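CRISPR-associated protein CasA/Cse1 (PDB 4AN8) is a subunit of the type I-E Cascade ribonucleoprotein complex, which uses CRISPR RNA to target invading nucleic acids and so takes part in bacterial adaptive immunity. Local coordinates at residues L78-K83 with L205-Y210; R72-V77 with A325-G330. All coordinates share one frame; numbering follows the deposited sequence.

Interaction 1: residues L78-K83 with L205-Y210; sequences LDWWRK and LNLVPY
Two neighbouring tryptophans of helix 74-83, Trp80 and Trp81, reach across to Leu207 and Leu205, where helix 199-206 runs out into a turn. Trp80 comes first along the helix. Its six-membered ring presents an edge, CZ3 lying 4.1 Å from Leu207 CD1, with that methyl close to the ring plane and the two side chains crossing at about a right angle. Leu207 sits at the centre of an inverse gamma turn, and its other neighbours include Leu61 and Leu64 of helix 50-67. Trp81 follows, and here the indole swings the other way: CG is anti to the backbone N (chi1 -172°), whereas in Trp80 it lies beside the N (chi1 -56°). Together with the helical offset between neighbouring residues, this sends the two rings to separate leucines. Again the ring edge makes the touch, Trp81 CZ3 standing 4.1 Å from Leu205 CG and equally far from Leu205 CD2. Indole is long enough to bridge from helix 74-83 to the end of helix 199-206 and the turn after it, the nearest CA atoms being those of Trp81 and Leu205 at 9.6 Å. Wholly apolar and edge-on, the contact implies cohesion by dispersion and the hydrophobic effect, with little directional constraint.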
ATOM      1  N   LEU A  78       8.173  -8.060  21.233  1.00 28.35           N
ATOM      2  CA  LEU A  78       8.199  -9.482  21.558  1.00 28.35           C
ATOM      3  C   LEU A  78       7.486  -9.780  22.874  1.00 28.35           C
ATOM      4  O   LEU A  78       6.654 -10.692  22.958  1.00 28.35           O
ATOM      5  CB  LEU A  78       9.649  -9.955  21.653  1.00 57.94           C
ATOM      6  CG  LEU A  78      10.264 -10.522  20.382  1.00 57.94           C
ATOM      7  CD1 LEU A  78      11.757 -10.743  20.557  1.00 57.94           C
ATOM      8  CD2 LEU A  78       9.554 -11.824  20.027  1.00 57.94           C
ATOM      9  N   ASP A  79       7.820  -9.010  23.900  1.00 37.73           N
ATOM     10  CA  ASP A  79       7.082  -9.070  25.150  1.00 37.73           C
ATOM     11  C   ASP A  79       5.579  -9.024  24.883  1.00 37.73           C
ATOM     12  O   ASP A  79       4.849  -9.920  25.299  1.00 37.73           O
ATOM     13  CB  ASP A  79       7.466  -7.902  26.068  1.00 86.69           C
ATOM     14  CG  ASP A  79       8.713  -8.178  26.883  1.00 86.69           C
ATOM     15  OD1 ASP A  79       8.826  -9.291  27.435  1.00 86.69           O
ATOM     16  OD2 ASP A  79       9.579  -7.281  26.980  1.00 86.69           O
ATOM     17  N   TRP A  80       5.111  -7.975  24.205  1.00 31.31           N
ATOM     18  CA  TRP A  80       3.674  -7.814  24.009  1.00 31.31           C
ATOM     19  C   TRP A  80       3.118  -8.982  23.229  1.00 31.31           C
ATOM     20  O   TRP A  80       1.979  -9.377  23.427  1.00 31.31           O
ATOM     21  CB  TRP A  80       3.353  -6.496  23.304  1.00 25.57           C
ATOM     22  CG  TRP A  80       3.920  -5.345  24.041  1.00 25.57           C
ATOM     23  CD1 TRP A  80       4.187  -5.285  25.379  1.00 25.57           C
ATOM     24  CD2 TRP A  80       4.317  -4.082  23.491  1.00 25.57           C
ATOM     25  NE1 TRP A  80       4.715  -4.057  25.701  1.00 25.57           N
ATOM     26  CE2 TRP A  80       4.811  -3.302  24.559  1.00 25.57           C
ATOM     27  CE3 TRP A  80       4.295  -3.535  22.205  1.00 25.57           C
ATOM     28  CZ2 TRP A  80       5.293  -2.009  24.379  1.00 25.57           C
ATOM     29  CZ3 TRP A  80       4.769  -2.248  22.024  1.00 25.57           C
ATOM     30  CH2 TRP A  80       5.259  -1.498  23.106  1.00 25.57           C
ATOM     31  N   TRP A  81       3.928  -9.530  22.339  1.00 31.64           N
ATOM     32  CA  TRP A  81       3.522 -10.704  21.587  1.00 31.64           C
ATOM     33  C   TRP A  81       3.324 -11.870  22.551  1.00 31.64           C
ATOM     34  O   TRP A  81       2.311 -12.552  22.505  1.00 31.64           O
ATOM     35  CB  TRP A  81       4.577 -11.075  20.535  1.00 26.98           C
ATOM     36  CG  TRP A  81       4.122 -12.143  19.624  1.00 26.98           C
ATOM     37  CD1 TRP A  81       3.829 -13.438  19.958  1.00 26.98           C
ATOM     38  CD2 TRP A  81       3.884 -12.030  18.209  1.00 26.98           C
ATOM     39  NE1 TRP A  81       3.425 -14.134  18.845  1.00 26.98           N
ATOM     40  CE2 TRP A  81       3.451 -13.296  17.757  1.00 26.98           C
ATOM     41  CE3 TRP A  81       4.000 -10.986  17.281  1.00 26.98           C
ATOM     42  CZ2 TRP A  81       3.135 -13.549  16.403  1.00 26.98           C
ATOM     43  CZ3 TRP A  81       3.672 -11.241  15.938  1.00 26.98           C
ATOM     44  CH2 TRP A  81       3.249 -12.509  15.520  1.00 26.98           C
ATOM     45  N   ARG A  82       4.316 -12.104  23.406  1.00 37.89           N
ATOM     46  CA  ARG A  82       4.246 -13.181  24.394  1.00 37.89           C
ATOM     47  C   ARG A  82       3.030 -13.035  25.313  1.00 37.89           C
ATOM     48  O   ARG A  82       2.297 -13.999  25.535  1.00 37.89           O
ATOM     49  CB  ARG A  82       5.539 -13.266  25.224  1.00 51.38           C
ATOM     50  CG  ARG A  82       6.620 -14.142  24.604  1.00 51.38           C
ATOM     51  CD  ARG A  82       7.796 -14.390  25.556  1.00 51.38           C
ATOM     52  NE  ARG A  82       8.292 -13.127  26.082  1.00 51.38           N
ATOM     53  CZ  ARG A  82       9.268 -12.410  25.530  1.00 51.38           C
ATOM     54  NH1 ARG A  82       9.892 -12.846  24.439  1.00 51.38           N
ATOM     55  NH2 ARG A  82       9.629 -11.259  26.085  1.00 51.38           N
ATOM     56  N   LYS A  83       2.808 -11.832  25.831  1.00 39.56           N
ATOM     57  CA  LYS A  83       1.708 -11.592  26.767  1.00 39.56           C
ATOM     58  C   LYS A  83       0.339 -11.627  26.106  1.00 39.56           C
ATOM     59  O   LYS A  83      -0.679 -11.735  26.787  1.00 39.56           O
ATOM     60  CB  LYS A  83       1.908 -10.281  27.519  1.00 59.80           C
ATOM     61  CG  LYS A  83       2.432 -10.485  28.923  1.00 59.80           C
ATOM     62  CD  LYS A  83       3.057  -9.223  29.480  1.00 59.80           C
ATOM     63  CE  LYS A  83       4.469  -9.046  28.957  1.00 59.80           C
ATOM     64  NZ  LYS A  83       4.974  -7.668  29.213  1.00 59.80           N
ATOM     65  N   LEU A 205       3.622  -6.509  14.069  1.00 19.77           N
ATOM     66  CA  LEU A 205       4.497  -6.682  12.928  1.00 19.77           C
ATOM     67  C   LEU A 205       4.781  -5.364  12.205  1.00 19.77           C
ATOM     68  O   LEU A 205       5.718  -5.288  11.413  1.00 19.77           O
ATOM     69  CB  LEU A 205       3.914  -7.712  11.956  1.00 20.71           C
ATOM     70  CG  LEU A 205       3.876  -9.160  12.461  1.00 20.71           C
ATOM     71  CD1 LEU A 205       2.852  -9.986  11.700  1.00 20.71           C
ATOM     72  CD2 LEU A 205       5.257  -9.785  12.404  1.00 20.71           C
ATOM     73  N   ASN A 206       3.988  -4.328  12.488  1.00 19.07           N
ATOM     74  CA  ASN A 206       4.179  -3.021  11.852  1.00 19.07           C
ATOM     75  C   ASN A 206       4.655  -1.959  12.834  1.00 19.07           C
ATOM     76  O   ASN A 206       4.851  -0.807  12.443  1.00 19.07           O
ATOM     77  CB  ASN A 206       2.889  -2.544  11.165  1.00 18.26           C
ATOM     78  CG  ASN A 206       2.591  -3.313   9.891  1.00 18.26           C
ATOM     79  OD1 ASN A 206       3.007  -2.909   8.809  1.00 18.26           O
ATOM     80  ND2 ASN A 206       1.895  -4.448  10.023  1.00 18.26           N
ATOM     81  N   LEU A 207       4.848  -2.358  14.097  1.00 23.48           N
ATOM     82  CA  LEU A 207       5.305  -1.417  15.125  1.00 23.48           C
ATOM     83  C   LEU A 207       6.812  -1.297  15.165  1.00 23.48           C
ATOM     84  O   LEU A 207       7.455  -1.784  16.089  1.00 23.48           O
ATOM     85  CB  LEU A 207       4.802  -1.792  16.517  1.00 26.08           C
ATOM     86  CG  LEU A 207       3.396  -1.363  16.905  1.00 26.08           C
ATOM     87  CD1 LEU A 207       3.079  -1.920  18.284  1.00 26.08           C
ATOM     88  CD2 LEU A 207       3.284   0.143  16.907  1.00 26.08           C
ATOM     89  N   VAL A 208       7.357  -0.619  14.161  1.00 24.32           N
ATOM     90  CA  VAL A 208       8.782  -0.379  14.026  1.00 24.32           C
ATOM     91  C   VAL A 208       9.299   0.488  15.187  1.00 24.32           C
ATOM     92  O   VAL A 208       8.618   1.442  15.610  1.00 24.32           O
ATOM     93  CB  VAL A 208       9.045   0.297  12.663  1.00 18.32           C
ATOM     94  CG1 VAL A 208      10.556   0.611  12.452  1.00 18.32           C
ATOM     95  CG2 VAL A 208       8.471  -0.590  11.524  1.00 18.32           C
ATOM     96  N   PRO A 209      10.486   0.142  15.723  1.00 24.49           N
ATOM     97  CA  PRO A 209      11.045   0.874  16.871  1.00 24.49           C
ATOM     98  C   PRO A 209      10.943   2.355  16.651  1.00 24.49           C
ATOM     99  O   PRO A 209      11.278   2.855  15.575  1.00 24.49           O
ATOM    100  CB  PRO A 209      12.505   0.411  16.916  1.00 23.69           C
ATOM    101  CG  PRO A 209      12.377  -1.083  16.483  1.00 23.69           C
ATOM    102  CD  PRO A 209      11.237  -1.101  15.439  1.00 23.69           C
ATOM    103  N   TYR A 210      10.446   3.043  17.672  1.00 23.56           N
ATOM    104  CA  TYR A 210      10.074   4.437  17.551  1.00 23.56           C
ATOM    105  C   TYR A 210      10.515   5.200  18.783  1.00 23.56           C
ATOM    106  O   TYR A 210      10.454   4.663  19.885  1.00 23.56           O
ATOM    107  CB  TYR A 210       8.559   4.516  17.459  1.00 22.53           C
ATOM    108  CG  TYR A 210       7.961   5.914  17.501  1.00 22.53           C
ATOM    109  CD1 TYR A 210       7.993   6.733  16.383  1.00 22.53           C
ATOM    110  CD2 TYR A 210       7.317   6.385  18.648  1.00 22.53           C
ATOM    111  CE1 TYR A 210       7.439   7.996  16.402  1.00 22.53           C
ATOM    112  CE2 TYR A 210       6.748   7.647  18.681  1.00 22.53           C
ATOM    113  CZ  TYR A 210       6.809   8.448  17.550  1.00 22.53           C
ATOM    114  OH  TYR A 210       6.249   9.703  17.553  1.00 22.53           O
TER

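Interaction 2: residues R72-V77 with A325-G330; sequences RCPEDV and AENLQG
Leu328 lays its two methyls against Val77, CD2 coming within 3.6 Å of Val77 CG1 and CD1 within 4.1 Å of the same atom. The leucine has CG anti to the backbone N (chi1 -150°), which carries its fork out from helix 320-333 toward helix 74-83. Val77 meets it with the branch that is likewise anti to its own N, its short, beta-branched side chain offering a compact methyl to the fork. This is helix-to-helix packing near the N-terminal end of helix 74-83, joining parts of the Cse1 family region that are more than 240 residues apart in sequence. Leu205 of helix 199-206 also touches Leu328, so a third helix adds to the apolar cluster. Pro74 suits the start of a helix, where its lack of a backbone N-H costs no helical hydrogen bond, and its compact ring suits the close approach there, Pro74 CA lying 7.2 Å from Leu328 CA. At the margin of the contact, Pro74 CB rests 4.1 Å from Asn327 OD1, an ordinary van der Waals approach between a ring methylene and an amide oxygen. Asn327, partly exposed one residue before the buried leucine, places a polar group where the apolar seam reaches the surface.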
ATOM      1  N   ARG A  72      10.510   1.214  21.962  1.00 34.39           N
ATOM      2  CA  ARG A  72      11.894   1.634  21.794  1.00 34.39           C
ATOM      3  C   ARG A  72      12.747   0.498  21.268  1.00 34.39           C
ATOM      4  O   ARG A  72      13.786   0.720  20.673  1.00 34.39           O
ATOM      5  CB  ARG A  72      12.489   2.115  23.122  1.00 48.23           C
ATOM      6  CG  ARG A  72      11.734   3.248  23.777  1.00 48.23           C
ATOM      7  CD  ARG A  72      11.744   4.517  22.936  1.00 48.23           C
ATOM      8  NE  ARG A  72      10.963   5.558  23.598  1.00 48.23           N
ATOM      9  CZ  ARG A  72      11.485   6.535  24.339  1.00 48.23           C
ATOM     10  NH1 ARG A  72      12.799   6.630  24.487  1.00 48.23           N
ATOM     11  NH2 ARG A  72      10.689   7.430  24.918  1.00 48.23           N
ATOM     12  N   CYS A  73      12.322  -0.730  21.513  1.00 27.13           N
ATOM     13  CA  CYS A  73      13.147  -1.883  21.163  1.00 27.13           C
ATOM     14  C   CYS A  73      12.284  -2.979  20.603  1.00 27.13           C
ATOM     15  O   CYS A  73      11.144  -3.097  21.012  1.00 27.13           O
ATOM     16  CB  CYS A  73      13.848  -2.421  22.405  1.00 65.67           C
ATOM     17  SG  CYS A  73      15.051  -1.287  23.048  1.00 65.67           S
ATOM     18  N   PRO A  74      12.835  -3.796  19.688  1.00 31.71           N
ATOM     19  CA  PRO A  74      12.071  -4.938  19.181  1.00 31.71           C
ATOM     20  C   PRO A  74      11.721  -5.877  20.326  1.00 31.71           C
ATOM     21  O   PRO A  74      10.655  -6.489  20.285  1.00 31.71           O
ATOM     22  CB  PRO A  74      13.028  -5.614  18.191  1.00 25.39           C
ATOM     23  CG  PRO A  74      14.120  -4.613  17.917  1.00 25.39           C
ATOM     24  CD  PRO A  74      14.191  -3.709  19.109  1.00 25.39           C
ATOM     25  N   GLU A  75      12.582  -5.977  21.340  1.00 34.39           N
ATOM     26  CA  GLU A  75      12.301  -6.806  22.518  1.00 34.39           C
ATOM     27  C   GLU A  75      10.940  -6.483  23.156  1.00 34.39           C
ATOM     28  O   GLU A  75      10.197  -7.390  23.558  1.00 34.39           O
ATOM     29  CB  GLU A  75      13.416  -6.672  23.561  1.00 61.63           C
ATOM     30  CG  GLU A  75      14.708  -7.423  23.227  1.00 61.63           C
ATOM     31  CD  GLU A  75      15.515  -6.788  22.099  1.00 61.63           C
ATOM     32  OE1 GLU A  75      15.327  -5.585  21.809  1.00 61.63           O
ATOM     33  OE2 GLU A  75      16.352  -7.501  21.504  1.00 61.63           O
ATOM     34  N   ASP A  76      10.614  -5.196  23.243  1.00 34.07           N
ATOM     35  CA  ASP A  76       9.314  -4.772  23.748  1.00 34.07           C
ATOM     36  C   ASP A  76       8.165  -5.355  22.938  1.00 34.07           C
ATOM     37  O   ASP A  76       7.152  -5.762  23.499  1.00 34.07           O
ATOM     38  CB  ASP A  76       9.208  -3.248  23.772  1.00 45.29           C
ATOM     39  CG  ASP A  76      10.261  -2.614  24.647  1.00 45.29           C
ATOM     40  OD1 ASP A  76      10.771  -3.312  25.539  1.00 45.29           O
ATOM     41  OD2 ASP A  76      10.597  -1.435  24.442  1.00 45.29           O
ATOM     42  N   VAL A  77       8.315  -5.391  21.620  1.00 25.12           N
ATOM     43  CA  VAL A  77       7.242  -5.883  20.765  1.00 25.12           C
ATOM     44  C   VAL A  77       7.052  -7.367  21.047  1.00 25.12           C
ATOM     45  O   VAL A  77       5.926  -7.861  21.107  1.00 25.12           O
ATOM     46  CB  VAL A  77       7.556  -5.643  19.260  1.00 23.65           C
ATOM     47  CG1 VAL A  77       6.493  -6.270  18.396  1.00 23.65           C
ATOM     48  CG2 VAL A  77       7.638  -4.139  18.970  1.00 23.65           C
ATOM     49  N   ALA A 325       9.239  -6.711  10.619  1.00 22.61           N
ATOM     50  CA  ALA A 325       8.503  -7.972  10.648  1.00 22.61           C
ATOM     51  C   ALA A 325       9.460  -9.158  10.449  1.00 22.61           C
ATOM     52  O   ALA A 325       9.398 -10.150  11.180  1.00 22.61           O
ATOM     53  CB  ALA A 325       7.403  -7.989   9.587  1.00 16.69           C
ATOM     54  N   GLU A 326      10.345  -9.037   9.471  1.00 32.37           N
ATOM     55  CA  GLU A 326      11.325 -10.085   9.198  0.50 32.37           C
ATOM     56  C   GLU A 326      12.142 -10.402  10.457  1.00 32.37           C
ATOM     57  O   GLU A 326      12.254 -11.563  10.856  1.00 32.37           O
ATOM     58  CB  GLU A 326      12.233  -9.673   8.038  0.50 39.46           C
ATOM     59  CG  GLU A 326      12.820 -10.832   7.250  0.50 39.46           C
ATOM     60  CD  GLU A 326      14.236 -11.198   7.679  0.50 39.46           C
ATOM     61  OE1 GLU A 326      14.770 -10.579   8.628  0.50 39.46           O
ATOM     62  OE2 GLU A 326      14.819 -12.104   7.051  0.50 39.46           O
ATOM     63  N   ASN A 327      12.695  -9.373  11.093  1.00 36.43           N
ATOM     64  CA  ASN A 327      13.461  -9.551  12.322  1.00 36.43           C
ATOM     65  C   ASN A 327      12.616 -10.194  13.434  1.00 36.43           C
ATOM     66  O   ASN A 327      13.013 -11.195  14.042  1.00 36.43           O
ATOM     67  CB  ASN A 327      14.045  -8.211  12.766  1.00 40.52           C
ATOM     68  CG  ASN A 327      14.874  -8.318  14.029  1.00 40.52           C
ATOM     69  OD1 ASN A 327      14.537  -7.717  15.053  1.00 40.52           O
ATOM     70  ND2 ASN A 327      15.974  -9.078  13.963  1.00 40.52           N
ATOM     71  N   LEU A 328      11.438  -9.637  13.681  1.00 29.55           N
ATOM     72  CA  LEU A 328      10.523 -10.249  14.621  1.00 29.55           C
ATOM     73  C   LEU A 328      10.266 -11.728  14.289  1.00 29.55           C
ATOM     74  O   LEU A 328      10.181 -12.572  15.184  1.00 29.55           O
ATOM     75  CB  LEU A 328       9.197  -9.486  14.657  1.00 39.13           C
ATOM     76  CG  LEU A 328       8.468  -9.538  15.994  1.00 39.13           C
ATOM     77  CD1 LEU A 328       9.344  -8.898  17.089  1.00 39.13           C
ATOM     78  CD2 LEU A 328       7.102  -8.834  15.912  1.00 39.13           C
ATOM     79  N   GLN A 329      10.127 -12.048  13.010  1.00 33.45           N
ATOM     80  CA  GLN A 329       9.799 -13.422  12.654  1.00 33.45           C
ATOM     81  C   GLN A 329      10.933 -14.374  13.036  1.00 33.45           C
ATOM     82  O   GLN A 329      10.693 -15.504  13.462  1.00 33.45           O
ATOM     83  CB  GLN A 329       9.453 -13.547  11.173  1.00 34.60           C
ATOM     84  CG  GLN A 329       9.052 -14.965  10.774  1.00 34.60           C
ATOM     85  CD  GLN A 329       8.463 -15.032   9.374  1.00 34.60           C
ATOM     86  OE1 GLN A 329       7.356 -15.523   9.189  1.00 34.60           O
ATOM     87  NE2 GLN A 329       9.191 -14.518   8.387  1.00 34.60           N
ATOM     88  N   GLY A 330      12.168 -13.907  12.883  1.00 42.01           N
ATOM     89  CA  GLY A 330      13.331 -14.665  13.312  1.00 42.01           C
ATOM     90  C   GLY A 330      13.353 -14.906  14.816  1.00 42.01           C
ATOM     91  O   GLY A 330      13.550 -16.030  15.267  1.00 42.01           O
TER

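How the interactions relate
Both interactions use helix 74-83: interaction 2 engages its first turn and interaction 1 its later part, with centres about 6 Å apart. Each is partly buried, combining two buried touching residues with two partly exposed ones. Their chemistry differs mainly in reach. The indoles of interaction 1 reach to the end of helix 199-206 and the turn after it, between backbones farther apart, while interaction 2 relies on aliphatic branches, Val77 on Leu328, between closer backbones and adds a polar amide at its edge. The two contacts also meet directly: Leu78 packs on Leu328, and Leu205 touches both Leu328 and Ala325, so three helices share one apolar patch. Along the chain, interaction 1 is nested within the loop closed by interaction 2.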